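Local coordinates for type VI secretion system-associated protein TagF (PDB 2QNU), which is of unknown molecular function but is associated with the type VI secretion system and may help control it, at residues C93-P96 / A97-L101; L201-A204 / P205-G208; F60-P64 / G65-G69. All coordinates share one frame; numbering follows the deposited sequence.

Interaction 1. Residues C93-P96 / A97-L101; sequences CLLP and ANADL
The carbonyl oxygen of Pro96 accepts the backbone N-H of Ala99, with Ala99 N and Pro96 O 2.8 Å apart. The N-H...O angle is 152°, but the nitrogen stands above the carbonyl plane, 52° out of it, rather than on a lone pair. This is the closing bond of a type I beta turn, with Ala97 and Asn98 at its corners, and it illustrates how a chain leaving a strand can be reversed within four residues. Asn98 reaches back to the CB corner of the proline ring, the two side chains crossing at a slant: its CG lies between the backbone N and the carbonyl carbon (chi1 69°), which carries OD1 to within 3.1 Å of Pro96 CB. On the inner side the contact is apolar. Ala99 CB meets Leu95 CB at 3.8 Å, and further on the leucine tips engage, Leu95 CD1 lying 3.9 Å from Leu101 CD2 with the two side chains slanting across one another. Asp100, which takes no part in this packing, is the N-cap of helix 101-105, and its OD1 makes weak hydrogen bonds to the N-H groups of Gly102 and Gly103. Leu95 remains tied to Ala71 of the neighbouring strand, while Leu101 packs on Cys177 of helix 165-177. The chemistry thus divides by depth: Pro96, Ala97 and Asn98 lie at the surface, where one backbone bond holds the turn, whereas Leu95 and Leu101 are buried and bring the end of strand 89-95 against the start of the next helix through methyl contacts.

Interaction 2. Residues L201-A204 / P205-G208; sequences LPPA and PAFG
Helical torsions beginning at Ala204 (phi -51°, psi -46°) and continuing through Pro205 wind the chain so that the carbonyls of Pro203 and Ala204 face the N-H groups three residues on. Ala206 N donates to Pro203 O at 2.7 Å, and Phe207 N to Ala204 O at 3.0 Å; both donors stand above the carbonyl planes. Phe207 N also makes a weak hydrogen bond to Pro203 O. These successive three-residue steps show how a proline can enter a tight coil, since it needs to supply no N-H at its start. Ala204 O has a second partner, a water that donates to it and accepts from Gly208 N, each leg 2.9 Å. The Ala204-Pro205 step itself is close, Ala204 CB and Pro205 CD being 3.4 Å apart. Ala206 CB, three residues after Pro203, lies 3.9 Å from Pro203 CD. Phe207 sends its CG opposite the backbone N (chi1 -161°), taking the ring away from the turn toward Ser40. Pro203 also packs on Asn156 of the second subunit. The coil links strand 194-199 to helix 209-212: Pro203 and Ala206 rest on Tyr198 of that strand, and Pro202 O accepts a hydrogen bond from Trp32 NE1 of helix 23-44.

Interaction 3. Residues F60-P64 / G65-G69; sequences FAIAP and GLLGG
Ile62 turns its branches toward Leu66 and Leu67, a small example of one beta-branched residue holding two consecutive leucines. With CG1 beside the backbone N (chi1 -62°), the other branch, CG2, is thrown opposite that nitrogen and set between them: CG2 lies 3.9 Å from Leu66 CD1 and 3.8 Å from Leu67 CD1. Ile62 CD1 reaches the same Leu67 methyl, the two side chains crossing at about a right angle, whereas Leu66 slants across the isoleucine and also brushes Ala63 with its CD1. Both leucines hold CG opposite their carbonyl carbon; for Leu67 this brings CD1 back to Ile62. The backbone beneath is a type II beta turn from Ala63 to Leu66, with Gly65 at the positive phi (84°) such a turn calls for, and it starts the connection between the antiparallel strands 58-62 and 71-77. Ala63 O and Leu66 N stay 3.5 Å apart without a direct hydrogen bond; a water lies between Ala63 O and Leu67 N, though its very short approach to Ala63 O makes that bridge doubtful. Gly65 N donates a hydrogen bond to Gly68 O at 2.8 Å, curling the loop so that Gly69 O comes to 3.5 Å from Pro64 CB. Beyond the loop, Leu67 packs on Phe25, Pro28 and Trp29 of helix 23-44.

How the interactions relate
All three interactions are tight turns following strands of one antiparallel sheet, yet they differ in what holds them. Interactions 1 and 3 lie side by side, their centres about 9 Å apart: the ends of strands 89-95 and 58-62 and the turns after them touch through Ala97 against Pro64 and Gly69, and Leu101 against the backbone of Ile62 and Ala63. Each combines a buried apolar side with a turn nearer the surface, one closed by a direct backbone bond, the other without one from Ala63 to Leu66. Interaction 2, also partly buried, with Pro202, Ala206 and Phe207 inside and Pro205 exposed, depends mainly on backbone bonds and alone reaches the second subunit. It meets interaction 3 through Leu201.

Interaction 1. Residues C93-P96 / A97-L101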
ATOM      1  N   CYS B  93      21.400  -3.710  -4.232  1.00 39.05           N
ATOM      2  CA  CYS B  93      21.775  -2.857  -3.122  1.00 40.69           C
ATOM      3  C   CYS B  93      20.996  -3.247  -1.854  1.00 39.92           C
ATOM      4  O   CYS B  93      19.769  -3.223  -1.816  1.00 40.34           O
ATOM      5  CB  CYS B  93      21.484  -1.425  -3.494  1.00 40.25           C
ATOM      6  SG  CYS B  93      21.918  -0.360  -2.218  1.00 44.15           S
ATOM      7  N   LEU B  94      21.725  -3.586  -0.809  1.00 40.66           N
ATOM      8  CA  LEU B  94      21.135  -3.908   0.475  1.00 41.88           C
ATOM      9  C   LEU B  94      20.817  -2.643   1.281  1.00 41.84           C
ATOM     10  O   LEU B  94      21.642  -1.840   1.440  1.00 39.83           O
ATOM     11  CB  LEU B  94      22.106  -4.764   1.249  1.00 42.07           C
ATOM     12  CG  LEU B  94      21.741  -6.240   1.325  1.00 45.08           C
ATOM     13  CD1 LEU B  94      22.257  -6.964   0.131  1.00 47.97           C
ATOM     14  CD2 LEU B  94      22.319  -6.829   2.645  1.00 43.59           C
ATOM     15  N   LEU B  95      19.602  -2.477   1.752  1.00 42.61           N
ATOM     16  CA  LEU B  95      19.225  -1.264   2.461  1.00 43.74           C
ATOM     17  C   LEU B  95      18.913  -1.580   3.939  1.00 44.05           C
ATOM     18  O   LEU B  95      18.645  -2.753   4.303  1.00 44.52           O
ATOM     19  CB  LEU B  95      17.989  -0.649   1.822  1.00 44.09           C
ATOM     20  CG  LEU B  95      18.102  -0.227   0.358  1.00 47.16           C
ATOM     21  CD1 LEU B  95      16.734  -0.311  -0.283  1.00 48.27           C
ATOM     22  CD2 LEU B  95      18.702   1.190   0.277  1.00 49.48           C
ATOM     23  N   PRO B  96      18.940  -0.547   4.799  1.00 44.89           N
ATOM     24  CA  PRO B  96      18.492  -0.745   6.189  1.00 45.20           C
ATOM     25  C   PRO B  96      17.095  -1.345   6.259  1.00 45.88           C
ATOM     26  O   PRO B  96      16.225  -1.016   5.423  1.00 46.53           O
ATOM     27  CB  PRO B  96      18.480   0.674   6.743  1.00 44.91           C
ATOM     28  CG  PRO B  96      19.570   1.347   5.982  1.00 45.37           C
ATOM     29  CD  PRO B  96      19.416   0.833   4.591  1.00 44.70           C
ATOM     30  N   ALA B  97      16.871  -2.205   7.239  1.00 45.99           N
ATOM     31  CA  ALA B  97      15.561  -2.800   7.404  1.00 47.45           C
ATOM     32  C   ALA B  97      14.453  -1.741   7.585  1.00 47.89           C
ATOM     33  O   ALA B  97      13.275  -2.049   7.413  1.00 48.78           O
ATOM     34  CB  ALA B  97      15.567  -3.779   8.572  1.00 47.63           C
ATOM     35  N   ASN B  98      14.812  -0.501   7.898  1.00 47.41           N
ATOM     36  CA  ASN B  98      13.802   0.541   7.960  1.00 47.85           C
ATOM     37  C   ASN B  98      13.740   1.458   6.769  1.00 48.00           C
ATOM     38  O   ASN B  98      13.214   2.556   6.905  1.00 48.71           O
ATOM     39  CB  ASN B  98      14.033   1.417   9.193  1.00 49.25           C
ATOM     40  CG  ASN B  98      15.276   2.249   9.078  1.00 49.99           C
ATOM     41  OD1 ASN B  98      16.062   2.060   8.171  1.00 51.58           O
ATOM     42  ND2 ASN B  98      15.467   3.170  10.012  1.00 55.10           N
ATOM     43  N   ALA B  99      14.301   1.069   5.616  1.00 47.38           N
ATOM     44  CA  ALA B  99      14.313   1.980   4.468  1.00 46.73           C
ATOM     45  C   ALA B  99      12.940   2.030   3.818  1.00 46.29           C
ATOM     46  O   ALA B  99      12.169   1.092   3.975  1.00 44.98           O
ATOM     47  CB  ALA B  99      15.365   1.555   3.462  1.00 47.81           C
ATOM     48  N   ASP B 100      12.648   3.139   3.130  1.00 46.05           N
ATOM     49  CA  ASP B 100      11.356   3.382   2.483  1.00 44.87           C
ATOM     50  C   ASP B 100      11.312   2.834   1.037  1.00 43.33           C
ATOM     51  O   ASP B 100      11.590   3.517   0.048  1.00 41.48           O
ATOM     52  CB  ASP B 100      11.031   4.875   2.544  1.00 45.58           C
ATOM     53  CG  ASP B 100       9.858   5.297   1.631  1.00 48.89           C
ATOM     54  OD1 ASP B 100       8.773   4.655   1.621  1.00 52.10           O
ATOM     55  OD2 ASP B 100      10.038   6.348   0.935  1.00 56.93           O
ATOM     56  N   LEU B 101      10.908   1.577   0.948  1.00 41.55           N
ATOM     57  CA  LEU B 101      10.740   0.904  -0.310  1.00 40.34           C
ATOM     58  C   LEU B 101       9.646   1.494  -1.186  1.00 40.75           C
ATOM     59  O   LEU B 101       9.649   1.301  -2.433  1.00 38.46           O
ATOM     60  CB  LEU B 101      10.501  -0.550  -0.049  1.00 39.56           C
ATOM     61  CG  LEU B 101      11.642  -1.287   0.607  1.00 40.84           C
ATOM     62  CD1 LEU B 101      11.276  -2.760   0.681  1.00 44.49           C
ATOM     63  CD2 LEU B 101      12.948  -1.075  -0.156  1.00 43.63           C
TER

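Interaction 2. Residues L201-A204 / P205-G208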
ATOM      1  N   LEU B 201       8.347 -13.921  -1.144  1.00 39.90           N
ATOM      2  CA  LEU B 201       9.073 -14.209  -2.402  1.00 40.29           C
ATOM      3  C   LEU B 201       8.154 -14.955  -3.289  1.00 40.36           C
ATOM      4  O   LEU B 201       7.326 -15.705  -2.792  1.00 39.44           O
ATOM      5  CB  LEU B 201      10.301 -15.083  -2.186  1.00 40.58           C
ATOM      6  CG  LEU B 201      11.397 -14.479  -1.298  1.00 39.69           C
ATOM      7  CD1 LEU B 201      12.481 -15.463  -0.945  1.00 38.11           C
ATOM      8  CD2 LEU B 201      11.935 -13.260  -1.910  1.00 41.29           C
ATOM      9  N   PRO B 202       8.320 -14.773  -4.618  1.00 40.12           N
ATOM     10  CA  PRO B 202       7.561 -15.626  -5.539  1.00 38.92           C
ATOM     11  C   PRO B 202       7.800 -17.115  -5.213  1.00 37.90           C
ATOM     12  O   PRO B 202       8.910 -17.550  -4.983  1.00 35.51           O
ATOM     13  CB  PRO B 202       8.087 -15.232  -6.905  1.00 39.52           C
ATOM     14  CG  PRO B 202       8.730 -13.869  -6.686  1.00 40.64           C
ATOM     15  CD  PRO B 202       9.185 -13.797  -5.305  1.00 38.53           C
ATOM     16  N   PRO B 203       6.723 -17.876  -5.104  1.00 37.69           N
ATOM     17  CA  PRO B 203       6.912 -19.321  -4.991  1.00 38.00           C
ATOM     18  C   PRO B 203       7.605 -19.879  -6.248  1.00 37.61           C
ATOM     19  O   PRO B 203       7.421 -19.335  -7.359  1.00 36.25           O
ATOM     20  CB  PRO B 203       5.502 -19.878  -4.842  1.00 37.11           C
ATOM     21  CG  PRO B 203       4.615 -18.857  -5.239  1.00 39.82           C
ATOM     22  CD  PRO B 203       5.307 -17.482  -5.102  1.00 38.11           C
ATOM     23  N   ALA B 204       8.376 -20.941  -6.062  1.00 38.13           N
ATOM     24  CA  ALA B 204       9.173 -21.519  -7.154  1.00 39.71           C
ATOM     25  C   ALA B 204       8.315 -21.788  -8.404  1.00 40.13           C
ATOM     26  O   ALA B 204       8.708 -21.422  -9.479  1.00 40.87           O
ATOM     27  CB  ALA B 204       9.884 -22.740  -6.711  1.00 39.28           C
ATOM     28  N   PRO B 205       7.131 -22.396  -8.253  1.00 40.86           N
ATOM     29  CA  PRO B 205       6.296 -22.597  -9.457  1.00 40.99           C
ATOM     30  C   PRO B 205       5.790 -21.325 -10.092  1.00 40.67           C
ATOM     31  O   PRO B 205       5.170 -21.392 -11.138  1.00 41.04           O
ATOM     32  CB  PRO B 205       5.123 -23.443  -8.947  1.00 41.97           C
ATOM     33  CG  PRO B 205       5.634 -24.050  -7.601  1.00 41.29           C
ATOM     34  CD  PRO B 205       6.517 -23.001  -7.045  1.00 40.69           C
ATOM     35  N   ALA B 206       5.983 -20.193  -9.443  1.00 40.77           N
ATOM     36  CA  ALA B 206       5.657 -18.868 -10.032  1.00 41.40           C
ATOM     37  C   ALA B 206       6.807 -18.231 -10.804  1.00 41.21           C
ATOM     38  O   ALA B 206       6.592 -17.273 -11.583  1.00 39.88           O
ATOM     39  CB  ALA B 206       5.177 -17.879  -8.945  1.00 40.98           C
ATOM     40  N   PHE B 207       8.023 -18.737 -10.581  1.00 41.51           N
ATOM     41  CA  PHE B 207       9.197 -18.256 -11.360  1.00 41.84           C
ATOM     42  C   PHE B 207       8.994 -18.080 -12.889  1.00 41.80           C
ATOM     43  O   PHE B 207       9.301 -17.000 -13.471  1.00 41.56           O
ATOM     44  CB  PHE B 207      10.410 -19.129 -11.131  1.00 40.89           C
ATOM     45  CG  PHE B 207      11.711 -18.438 -11.511  1.00 41.94           C
ATOM     46  CD1 PHE B 207      12.313 -17.517 -10.647  1.00 39.83           C
ATOM     47  CD2 PHE B 207      12.308 -18.683 -12.735  1.00 41.29           C
ATOM     48  CE1 PHE B 207      13.492 -16.916 -10.990  1.00 41.42           C
ATOM     49  CE2 PHE B 207      13.477 -18.056 -13.085  1.00 42.22           C
ATOM     50  CZ  PHE B 207      14.073 -17.166 -12.221  1.00 41.82           C
ATOM     51  N   GLY B 208       8.473 -19.135 -13.512  1.00 41.06           N
ATOM     52  CA  GLY B 208       8.033 -19.101 -14.877  1.00 40.92           C
ATOM     53  C   GLY B 208       7.326 -17.862 -15.414  1.00 40.82           C
ATOM     54  O   GLY B 208       7.520 -17.522 -16.597  1.00 41.16           O
TER
HETATM   55  O   HOH W   1       8.115 -21.743 -12.281  1.00 42.53           O

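Interaction 3. Residues F60-P64 / G65-G69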
ATOM      1  N   PHE B  60      13.438  -4.847  -8.873  1.00 34.46           N
ATOM      2  CA  PHE B  60      12.755  -5.319  -7.721  1.00 34.96           C
ATOM      3  C   PHE B  60      13.056  -4.533  -6.442  1.00 34.50           C
ATOM      4  O   PHE B  60      14.104  -3.932  -6.285  1.00 33.04           O
ATOM      5  CB  PHE B  60      13.077  -6.799  -7.497  1.00 35.61           C
ATOM      6  CG  PHE B  60      14.538  -7.076  -7.240  1.00 37.15           C
ATOM      7  CD1 PHE B  60      15.082  -6.964  -5.960  1.00 35.31           C
ATOM      8  CD2 PHE B  60      15.364  -7.499  -8.272  1.00 37.11           C
ATOM      9  CE1 PHE B  60      16.417  -7.239  -5.736  1.00 36.03           C
ATOM     10  CE2 PHE B  60      16.691  -7.755  -8.073  1.00 35.23           C
ATOM     11  CZ  PHE B  60      17.241  -7.635  -6.834  1.00 37.31           C
ATOM     12  N   ALA B  61      12.093  -4.619  -5.526  1.00 34.86           N
ATOM     13  CA  ALA B  61      12.265  -4.234  -4.143  1.00 35.09           C
ATOM     14  C   ALA B  61      11.629  -5.280  -3.232  1.00 34.72           C
ATOM     15  O   ALA B  61      10.442  -5.632  -3.363  1.00 35.91           O
ATOM     16  CB  ALA B  61      11.649  -2.930  -3.928  1.00 36.11           C
ATOM     17  N   ILE B  62      12.465  -5.810  -2.368  1.00 35.36           N
ATOM     18  CA  ILE B  62      12.149  -6.909  -1.475  1.00 36.82           C
ATOM     19  C   ILE B  62      12.227  -6.474  -0.007  1.00 36.93           C
ATOM     20  O   ILE B  62      13.216  -5.927   0.449  1.00 36.58           O
ATOM     21  CB  ILE B  62      13.077  -8.035  -1.745  1.00 36.22           C
ATOM     22  CG1 ILE B  62      12.826  -8.477  -3.240  1.00 38.73           C
ATOM     23  CG2 ILE B  62      12.892  -9.173  -0.718  1.00 35.95           C
ATOM     24  CD1 ILE B  62      13.812  -9.457  -3.745  1.00 39.87           C
ATOM     25  N   ALA B  63      11.159  -6.755   0.722  1.00 38.06           N
ATOM     26  CA  ALA B  63      11.091  -6.429   2.181  1.00 38.34           C
ATOM     27  C   ALA B  63      12.174  -7.109   3.016  1.00 38.23           C
ATOM     28  O   ALA B  63      12.688  -8.189   2.657  1.00 37.94           O
ATOM     29  CB  ALA B  63       9.715  -6.796   2.738  1.00 38.25           C
ATOM     30  N   PRO B  64      12.509  -6.499   4.163  1.00 39.78           N
ATOM     31  CA  PRO B  64      13.426  -7.126   5.109  1.00 39.78           C
ATOM     32  C   PRO B  64      12.912  -8.452   5.600  1.00 38.89           C
ATOM     33  O   PRO B  64      11.718  -8.617   5.761  1.00 38.24           O
ATOM     34  CB  PRO B  64      13.471  -6.140   6.296  1.00 40.91           C
ATOM     35  CG  PRO B  64      13.067  -4.812   5.702  1.00 42.31           C
ATOM     36  CD  PRO B  64      12.020  -5.198   4.651  1.00 40.84           C
ATOM     37  N   GLY B  65      13.812  -9.395   5.786  1.00 39.31           N
ATOM     38  CA  GLY B  65      13.483 -10.705   6.348  1.00 40.40           C
ATOM     39  C   GLY B  65      12.960 -11.746   5.373  1.00 41.29           C
ATOM     40  O   GLY B  65      12.677 -12.883   5.755  1.00 42.70           O
ATOM     41  N   LEU B  66      12.791 -11.377   4.120  1.00 41.71           N
ATOM     42  CA  LEU B  66      12.398 -12.380   3.108  1.00 41.73           C
ATOM     43  C   LEU B  66      13.625 -13.097   2.551  1.00 42.74           C
ATOM     44  O   LEU B  66      13.541 -14.207   2.032  1.00 43.16           O
ATOM     45  CB  LEU B  66      11.622 -11.734   1.994  1.00 41.09           C
ATOM     46  CG  LEU B  66      10.280 -11.098   2.293  1.00 40.72           C
ATOM     47  CD1 LEU B  66       9.743 -10.608   0.974  1.00 37.19           C
ATOM     48  CD2 LEU B  66       9.321 -12.066   2.956  1.00 44.28           C
ATOM     49  N   LEU B  67      14.764 -12.445   2.651  1.00 43.82           N
ATOM     50  CA  LEU B  67      16.025 -13.046   2.308  1.00 45.05           C
ATOM     51  C   LEU B  67      16.844 -13.077   3.585  1.00 45.97           C
ATOM     52  O   LEU B  67      16.622 -13.967   4.434  1.00 47.48           O
ATOM     53  CB  LEU B  67      16.665 -12.239   1.154  1.00 44.97           C
ATOM     54  CG  LEU B  67      15.804 -12.484  -0.126  1.00 45.22           C
ATOM     55  CD1 LEU B  67      15.896 -11.407  -1.195  1.00 45.92           C
ATOM     56  CD2 LEU B  67      16.108 -13.842  -0.698  1.00 46.72           C
ATOM     57  N   GLY B  68      17.756 -12.123   3.745  1.00 45.99           N
ATOM     58  CA  GLY B  68      18.296 -11.787   5.065  1.00 45.94           C
ATOM     59  C   GLY B  68      17.509 -10.638   5.649  1.00 46.08           C
ATOM     60  O   GLY B  68      16.433 -10.314   5.181  1.00 46.60           O
ATOM     61  N   GLY B  69      18.071  -9.986   6.654  1.00 47.25           N
ATOM     62  CA  GLY B  69      17.330  -9.017   7.450  1.00 47.04           C
ATOM     63  C   GLY B  69      17.356  -7.601   6.925  1.00 47.32           C
ATOM     64  O   GLY B  69      16.688  -6.701   7.464  1.00 48.28           O
TER
HETATM   65  O   HOH W   2      14.973  -9.221   2.510  1.00 42.03           O